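Local coordinates for M157 (Murid herpesvirus 1, PDB 2NYK), which serves as a mouse cytomegalovirus ligand for Ly49 receptors of natural killer cells and is built like an MHC class I molecule, at residues 75-78 and 79-83; 154-157 and 158-161; 165-168 and 169-173. The protein carries 1 engineered substitution. All coordinates share one frame; numbering follows the deposited sequence.

Interaction 1 (75-78 and 79-83); sequences FLDI and QKMRL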
loop_
_atom_site.group_PDB
_atom_site.type_symbol
_atom_site.label_atom_id
_atom_site.label_comp_id
_atom_site.label_asym_id
_atom_site.label_seq_id
_atom_site.Cartn_x
_atom_site.Cartn_y
_atom_site.Cartn_z
ATOM N N PHE A 75 -3.609 -12.478 -12.476
ATOM C CA PHE A 75 -3.085 -11.289 -13.158
ATOM C C PHE A 75 -1.582 -11.132 -12.895
ATOM O O PHE A 75 -0.787 -10.965 -13.816
ATOM C CB PHE A 75 -3.832 -10.020 -12.721
ATOM C CG PHE A 75 -3.329 -8.787 -13.396
ATOM C CD1 PHE A 75 -3.718 -8.491 -14.700
ATOM C CD2 PHE A 75 -2.415 -7.952 -12.760
ATOM C CE1 PHE A 75 -3.215 -7.397 -15.355
ATOM C CE2 PHE A 75 -1.945 -6.812 -13.404
ATOM C CZ PHE A 75 -2.338 -6.536 -14.689
ATOM N N LEU A 76 -1.197 -11.227 -11.631
ATOM C CA LEU A 76 0.196 -11.071 -11.216
ATOM C C LEU A 76 1.090 -12.203 -11.728
ATOM O O LEU A 76 2.238 -11.970 -12.115
ATOM C CB LEU A 76 0.251 -11.036 -9.690
ATOM C CG LEU A 76 -0.352 -9.760 -9.089
ATOM C CD1 LEU A 76 -0.590 -9.920 -7.601
ATOM C CD2 LEU A 76 0.549 -8.578 -9.362
ATOM N N ASP A 77 0.551 -13.424 -11.709
ATOM C CA ASP A 77 1.241 -14.616 -12.220
ATOM C C ASP A 77 1.543 -14.472 -13.707
ATOM O O ASP A 77 2.650 -14.709 -14.138
ATOM C CB ASP A 77 0.389 -15.874 -11.962
ATOM C CG ASP A 77 1.158 -17.163 -12.212
ATOM O OD1 ASP A 77 0.536 -18.154 -12.651
ATOM O OD2 ASP A 77 2.378 -17.187 -11.979
ATOM N N ILE A 78 0.551 -14.053 -14.475
ATOM C CA ILE A 78 0.725 -13.786 -15.895
ATOM C C ILE A 78 1.765 -12.685 -16.170
ATOM O O ILE A 78 2.611 -12.846 -17.050
ATOM C CB ILE A 78 -0.612 -13.429 -16.571
ATOM C CG1 ILE A 78 -1.552 -14.653 -16.580
ATOM C CG2 ILE A 78 -0.361 -12.888 -17.978
ATOM C CD1 ILE A 78 -2.905 -14.398 -17.246
ATOM N N GLN A 79 1.697 -11.574 -15.432
ATOM C CA GLN A 79 2.708 -10.518 -15.564
ATOM C C GLN A 79 4.106 -11.039 -15.212
ATOM O O GLN A 79 5.069 -10.778 -15.931
ATOM C CB GLN A 79 2.360 -9.303 -14.676
ATOM C CG GLN A 79 1.088 -8.539 -15.078
ATOM C CD GLN A 79 1.112 -8.025 -16.511
ATOM O OE1 GLN A 79 2.169 -7.716 -17.058
ATOM N NE2 GLN A 79 -0.063 -7.927 -17.125
ATOM N N LYS A 80 4.224 -11.781 -14.120
ATOM C CA LYS A 80 5.507 -12.369 -13.775
ATOM C C LYS A 80 6.078 -13.216 -14.920
ATOM O O LYS A 80 7.234 -13.029 -15.298
ATOM C CB LYS A 80 5.429 -13.175 -12.482
ATOM C CG LYS A 80 6.789 -13.321 -11.826
ATOM C CD LYS A 80 6.758 -14.157 -10.563
ATOM C CE LYS A 80 6.696 -15.630 -10.887
ATOM N NZ LYS A 80 6.819 -16.459 -9.662
ATOM N N MET A 81 5.273 -14.118 -15.481
ATOM C CA MET A 81 5.730 -14.975 -16.589
ATOM C C MET A 81 6.144 -14.147 -17.797
ATOM O O MET A 81 7.166 -14.428 -18.431
ATOM C CB MET A 81 4.652 -15.984 -16.995
ATOM C CG MET A 81 4.319 -16.975 -15.894
ATOM S SD MET A 81 3.189 -18.291 -16.372
ATOM C CE MET A 81 1.652 -17.407 -16.627
ATOM N N ARG A 82 5.346 -13.124 -18.088
ATOM C CA ARG A 82 5.619 -12.178 -19.158
ATOM C C ARG A 82 6.968 -11.486 -19.002
ATOM O O ARG A 82 7.723 -11.377 -19.975
ATOM C CB ARG A 82 4.520 -11.129 -19.191
ATOM C CG ARG A 82 4.673 -10.079 -20.242
ATOM C CD ARG A 82 3.765 -8.941 -19.894
ATOM N NE ARG A 82 3.746 -7.913 -20.917
ATOM C CZ ARG A 82 3.403 -6.649 -20.686
ATOM N NH1 ARG A 82 3.047 -6.263 -19.458
ATOM N NH2 ARG A 82 3.421 -5.772 -21.686
ATOM N N LEU A 83 7.256 -11.011 -17.789
ATOM C CA LEU A 83 8.518 -10.326 -17.500
ATOM C C LEU A 83 9.717 -11.271 -17.582
ATOM O O LEU A 83 10.765 -10.881 -18.087
ATOM C CB LEU A 83 8.493 -9.631 -16.136
ATOM C CG LEU A 83 7.462 -8.555 -15.769
ATOM C CD1 LEU A 83 7.981 -7.789 -14.574
ATOM C CD2 LEU A 83 7.121 -7.600 -16.923
#
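Gln79 lays the start of its side chain over the ring of Phe75, one helical turn earlier. Its CG sits above the face but shifted toward the rim, 4.1 Å from the ring centroid and 22° off the normal, which makes a CH-pi contact. The bend at chi2 (-57°) then folds the amide back along the ring, so that NE2 comes to 3.6 Å from Phe75 CZ, with the amide plane inclined 46° to the ring. Glutamine suits this place because its methylene groups can lie against an aromatic face while its amide still reaches a polar partner.

That partner is Arg82, whose extended chain delivers NH1 to Gln79 OE1 at 2.9 Å. The donor meets a lone pair in the carbonyl plane, and the oxygen lies close to the guanidinium plane. The side chain thus rests its CG on the ring while its amide oxygen is held by the guanidinium, which should fix the rotation of the amide.

Helix 71-90 crosses the seven-stranded antiparallel sheet of an MHC class I-like platform. Phe75 meets Tyr101 edge-to-face and also touches Phe25, while Leu76 packs on Phe25, Val27 and Ile39, as expected of bulky apolar residues on the sheet-facing side.

Regular i to i+4 backbone bonds carry the helix through the contact, among them Gln79 N to Phe75 O at 3.0 Å and Lys80 N to Leu76 O at 2.8 Å.

Ile78 and Met81 make the apolar contact: Met81 curls its flexible thioether back over the preceding turn, bringing CE to 4.2 Å from Ile78 CG1.

Of the charged groups, Asp77 OD2 and Lys80 NZ are 5.1 Å apart, too far for a direct ion pair, though their opposite charges may still attract weakly.

Interaction 2 (154-157 and 158-161); sequences KSNV and REIK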
loop_
_atom_site.group_PDB
_atom_site.type_symbol
_atom_site.label_atom_id
_atom_site.label_comp_id
_atom_site.label_asym_id
_atom_site.label_seq_id
_atom_site.Cartn_x
_atom_site.Cartn_y
_atom_site.Cartn_z
ATOM N N LYS A 154 -10.329 -4.752 -16.342
ATOM C CA LYS A 154 -11.612 -4.196 -16.748
ATOM C C LYS A 154 -12.701 -5.272 -16.781
ATOM O O LYS A 154 -13.793 -5.083 -16.238
ATOM C CB LYS A 154 -11.484 -3.526 -18.126
ATOM C CG LYS A 154 -12.818 -3.038 -18.718
ATOM C CD LYS A 154 -13.487 -2.006 -17.799
ATOM C CE LYS A 154 -14.933 -1.721 -18.237
ATOM N NZ LYS A 154 -14.959 -0.882 -19.478
ATOM N N SER A 155 -12.385 -6.411 -17.392
ATOM C CA SER A 155 -13.340 -7.506 -17.535
ATOM C C SER A 155 -13.784 -8.131 -16.217
ATOM O O SER A 155 -14.749 -8.883 -16.192
ATOM C CB SER A 155 -12.753 -8.583 -18.430
ATOM O OG SER A 155 -12.317 -8.010 -19.644
ATOM N N ASN A 156 -13.076 -7.824 -15.132
ATOM C CA ASN A 156 -13.346 -8.451 -13.846
ATOM C C ASN A 156 -13.594 -7.431 -12.744
ATOM O O ASN A 156 -13.486 -7.747 -11.569
ATOM C CB ASN A 156 -12.189 -9.391 -13.479
ATOM C CG ASN A 156 -12.048 -10.536 -14.466
ATOM O OD1 ASN A 156 -12.856 -11.458 -14.462
ATOM N ND2 ASN A 156 -11.051 -10.452 -15.349
ATOM N N VAL A 157 -13.924 -6.205 -13.131
ATOM C CA VAL A 157 -14.103 -5.110 -12.173
ATOM C C VAL A 157 -15.113 -5.470 -11.072
ATOM O O VAL A 157 -14.807 -5.339 -9.876
ATOM C CB VAL A 157 -14.526 -3.800 -12.890
ATOM C CG1 VAL A 157 -14.774 -2.665 -11.883
ATOM C CG2 VAL A 157 -13.444 -3.388 -13.839
ATOM N N ARG A 158 -16.302 -5.924 -11.471
ATOM C CA ARG A 158 -17.349 -6.272 -10.486
ATOM C C ARG A 158 -16.862 -7.240 -9.405
ATOM O O ARG A 158 -17.115 -7.031 -8.223
ATOM C CB ARG A 158 -18.579 -6.891 -11.159
ATOM C CG ARG A 158 -19.400 -5.940 -12.014
ATOM C CD ARG A 158 -20.525 -6.727 -12.740
ATOM N NE ARG A 158 -21.449 -5.870 -13.492
ATOM C CZ ARG A 158 -21.178 -5.321 -14.679
ATOM N NH1 ARG A 158 -19.991 -5.525 -15.250
ATOM N NH2 ARG A 158 -22.099 -4.566 -15.295
ATOM N N GLU A 159 -16.173 -8.308 -9.826
ATOM C CA GLU A 159 -15.673 -9.294 -8.889
ATOM C C GLU A 159 -14.638 -8.676 -7.931
ATOM O O GLU A 159 -14.692 -8.915 -6.726
ATOM C CB GLU A 159 -15.071 -10.503 -9.627
ATOM C CG GLU A 159 -14.871 -11.688 -8.722
ATOM C CD GLU A 159 -14.148 -12.844 -9.385
ATOM O OE1 GLU A 159 -14.189 -12.976 -10.643
ATOM O OE2 GLU A 159 -13.549 -13.641 -8.627
ATOM N N ILE A 160 -13.691 -7.912 -8.483
ATOM C CA ILE A 160 -12.633 -7.273 -7.671
ATOM C C ILE A 160 -13.209 -6.319 -6.629
ATOM O O ILE A 160 -12.877 -6.407 -5.447
ATOM C CB ILE A 160 -11.582 -6.564 -8.562
ATOM C CG1 ILE A 160 -10.895 -7.584 -9.513
ATOM C CG2 ILE A 160 -10.521 -5.911 -7.697
ATOM C CD1 ILE A 160 -10.095 -6.929 -10.688
ATOM N N LYS A 161 -14.076 -5.409 -7.065
ATOM C CA LYS A 161 -14.748 -4.471 -6.165
ATOM C C LYS A 161 -15.549 -5.195 -5.095
ATOM O O LYS A 161 -15.464 -4.858 -3.917
ATOM C CB LYS A 161 -15.647 -3.517 -6.962
ATOM C CG LYS A 161 -14.885 -2.586 -7.918
ATOM C CD LYS A 161 -15.752 -1.417 -8.403
ATOM C CE LYS A 161 -15.751 -0.250 -7.399
ATOM N NZ LYS A 161 -16.755 0.781 -7.826
HETATM O O HOH W 1 -15.246 -11.732 -12.914
#
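Asn156 meets Glu159 through a bridging water and Ile160 through a backbone bond, where a type I turn, Lys154 to Val157, gives way to helix 157-173. Arg158, on the outer side, sends an extended chain away from the helix and rests on Phe108.

Glu159 has its CG opposite the backbone N (chi1 -165°) and a straight chain beyond, which carries the carboxylate out to the water, whose hydrogen OE1 accepts at 2.8 Å; the same water gives its other hydrogen to Asn156 OD1 at 2.9 Å. The bridge joins two oxygen acceptors that could not bond to each other directly. Asn156 holds the N-cap position without a side-chain capping bond; its ND2 instead binds Met152 O, tying the start of helix 157-173 back to the end of helix 148-154.

In this MHC class I-like platform the helix lies across the sheet, and Ile160 turns its branched side chain inward onto Phe105, Met23 and Ile71. Its N bonds Asn156 O at 3.1 Å, nearly straight at 170°, and its CG1 also rests on that oxygen.

Lys161 runs beside Val157, CD lying 3.8 Å from Val157 CG1. Its methylenes fit this buried apolar strip, and NZ bonds the carbonyl oxygens of Asp16, Phe19 and Gly107, which satisfy the buried ammonium.

Interaction 3 (165-168 and 169-173); sequences RSTV and QKLKQ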
loop_
_atom_site.group_PDB
_atom_site.type_symbol
_atom_site.label_atom_id
_atom_site.label_comp_id
_atom_site.label_asym_id
_atom_site.label_seq_id
_atom_site.Cartn_x
_atom_site.Cartn_y
_atom_site.Cartn_z
ATOM N N ARG A 165 -14.079 -4.210 -1.556
ATOM C CA ARG A 165 -14.730 -3.025 -1.014
ATOM C C ARG A 165 -14.670 -2.930 0.516
ATOM O O ARG A 165 -14.227 -1.937 1.046
ATOM C CB ARG A 165 -16.184 -2.920 -1.475
ATOM C CG ARG A 165 -16.913 -1.821 -0.754
ATOM C CD ARG A 165 -18.242 -1.478 -1.411
ATOM N NE ARG A 165 -19.215 -2.566 -1.362
ATOM C CZ ARG A 165 -19.940 -2.902 -0.290
ATOM N NH1 ARG A 165 -19.794 -2.248 0.852
ATOM N NH2 ARG A 165 -20.832 -3.888 -0.374
ATOM N N SER A 166 -15.145 -3.961 1.207
ATOM C CA SER A 166 -15.165 -3.963 2.665
ATOM C C SER A 166 -13.757 -3.756 3.253
ATOM O O SER A 166 -13.587 -3.005 4.194
ATOM C CB SER A 166 -15.765 -5.279 3.166
ATOM O OG SER A 166 -15.662 -5.371 4.577
ATOM N N THR A 167 -12.762 -4.429 2.684
ATOM C CA THR A 167 -11.363 -4.285 3.119
ATOM C C THR A 167 -10.898 -2.844 2.988
ATOM O O THR A 167 -10.340 -2.287 3.912
ATOM C CB THR A 167 -10.435 -5.228 2.313
ATOM O OG1 THR A 167 -10.840 -6.573 2.561
ATOM C CG2 THR A 167 -8.958 -5.050 2.734
ATOM N N VAL A 168 -11.190 -2.218 1.855
ATOM C CA VAL A 168 -10.724 -0.864 1.596
ATOM C C VAL A 168 -11.408 0.184 2.486
ATOM O O VAL A 168 -10.783 1.144 2.908
ATOM C CB VAL A 168 -10.928 -0.498 0.116
ATOM C CG1 VAL A 168 -10.549 0.958 -0.120
ATOM C CG2 VAL A 168 -10.095 -1.414 -0.772
ATOM N N GLN A 169 -12.698 0.010 2.747
ATOM C CA GLN A 169 -13.421 0.899 3.653
ATOM C C GLN A 169 -12.833 0.797 5.072
ATOM O O GLN A 169 -12.609 1.808 5.727
ATOM C CB GLN A 169 -14.937 0.588 3.622
ATOM C CG GLN A 169 -15.537 0.713 2.198
ATOM C CD GLN A 169 -17.062 0.528 2.120
ATOM O OE1 GLN A 169 -17.592 -0.541 2.427
ATOM N NE2 GLN A 169 -17.761 1.575 1.675
ATOM N N LYS A 170 -12.565 -0.418 5.527
ATOM C CA LYS A 170 -11.952 -0.616 6.857
ATOM C C LYS A 170 -10.568 0.021 6.951
ATOM O O LYS A 170 -10.252 0.696 7.934
ATOM C CB LYS A 170 -11.826 -2.094 7.189
ATOM C CG LYS A 170 -13.134 -2.796 7.414
ATOM C CD LYS A 170 -12.879 -4.180 7.998
ATOM C CE LYS A 170 -14.176 -4.850 8.448
ATOM N NZ LYS A 170 -15.032 -5.314 7.320
ATOM N N LEU A 171 -9.754 -0.173 5.913
ATOM C CA LEU A 171 -8.412 0.423 5.870
ATOM C C LEU A 171 -8.447 1.960 5.976
ATOM O O LEU A 171 -7.578 2.567 6.584
ATOM C CB LEU A 171 -7.680 -0.041 4.610
ATOM C CG LEU A 171 -7.168 -1.494 4.643
ATOM C CD1 LEU A 171 -6.576 -1.893 3.302
ATOM C CD2 LEU A 171 -6.144 -1.696 5.756
ATOM N N LYS A 172 -9.479 2.585 5.410
ATOM C CA LYS A 172 -9.623 4.036 5.522
ATOM C C LYS A 172 -9.927 4.398 6.961
ATOM O O LYS A 172 -9.287 5.271 7.525
ATOM C CB LYS A 172 -10.738 4.599 4.621
ATOM C CG LYS A 172 -10.771 4.153 3.167
ATOM C CD LYS A 172 -11.698 5.072 2.316
ATOM C CE LYS A 172 -13.126 5.150 2.905
ATOM N NZ LYS A 172 -14.080 6.106 2.226
ATOM N N GLN A 173 -10.898 3.721 7.565
ATOM C CA GLN A 173 -11.263 4.022 8.956
ATOM C C GLN A 173 -10.145 3.760 9.976
ATOM O O GLN A 173 -10.045 4.440 10.984
ATOM C CB GLN A 173 -12.531 3.279 9.328
ATOM C CG GLN A 173 -13.701 3.693 8.438
ATOM C CD GLN A 173 -15.017 3.187 8.942
ATOM O OE1 GLN A 173 -15.155 2.010 9.273
ATOM N NE2 GLN A 173 -16.015 4.074 8.984
#
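Arg165 and Gln169 pass each other at a slant, one turn apart, with guanidinium and amide planes almost perpendicular at 89°. Arg165 NH1 gives a bond of 3.2 Å to Gln169 OE1, approaching from above the carbonyl plane by 35° and bent at 141°, so the grip is loose. The bend of the arginine at chi3 curls the head round, while its CG lies 3.5 Å from the same OE1. The stronger partner of the head is Asp16, which forms a salt bridge with NE.

On the exposed side, Lys170 folds at chi4 to bring NZ within 2.8 Å of Ser166 OG, a weak bond; a small hydroxyl and a long flexible amine suit a surface position.

Thr167 and Leu171 point the same way, with CG2 and CD1 4.0 Å apart. Threonine combines that methyl with a hydroxyl bound to Ile62 O, and Leu171 goes on to pack on Val41.

The chemistry divides by side: the one apolar pair, Thr167 with Leu171, is buried, whereas the Arg165-Gln169 bond is long and bent and the Lys170-Ser166 bond is weak, so the Asp16 salt bridge probably does more than Gln169 to fix the Arg165 head.

How the interactions relate
The three contacts follow one another along the chain. Interaction 1 lies within helix 71-90, interaction 2 at the start of helix 157-173 and interaction 3 near the end of that same helix. The centres of interactions 1 and 2 are about 18 Å apart and their nearest atoms about 7 Å; interactions 2 and 3 lie about 17 Å apart between centres, and interactions 1 and 3 about 27 Å. Both helices rest against the seven-stranded antiparallel sheet, as in an MHC class I-like platform. All three contacts thus belong to the platform, and interaction 3 comes last, helix 157-173 ending shortly before strand 181-186 begins the second, eight-stranded sheet.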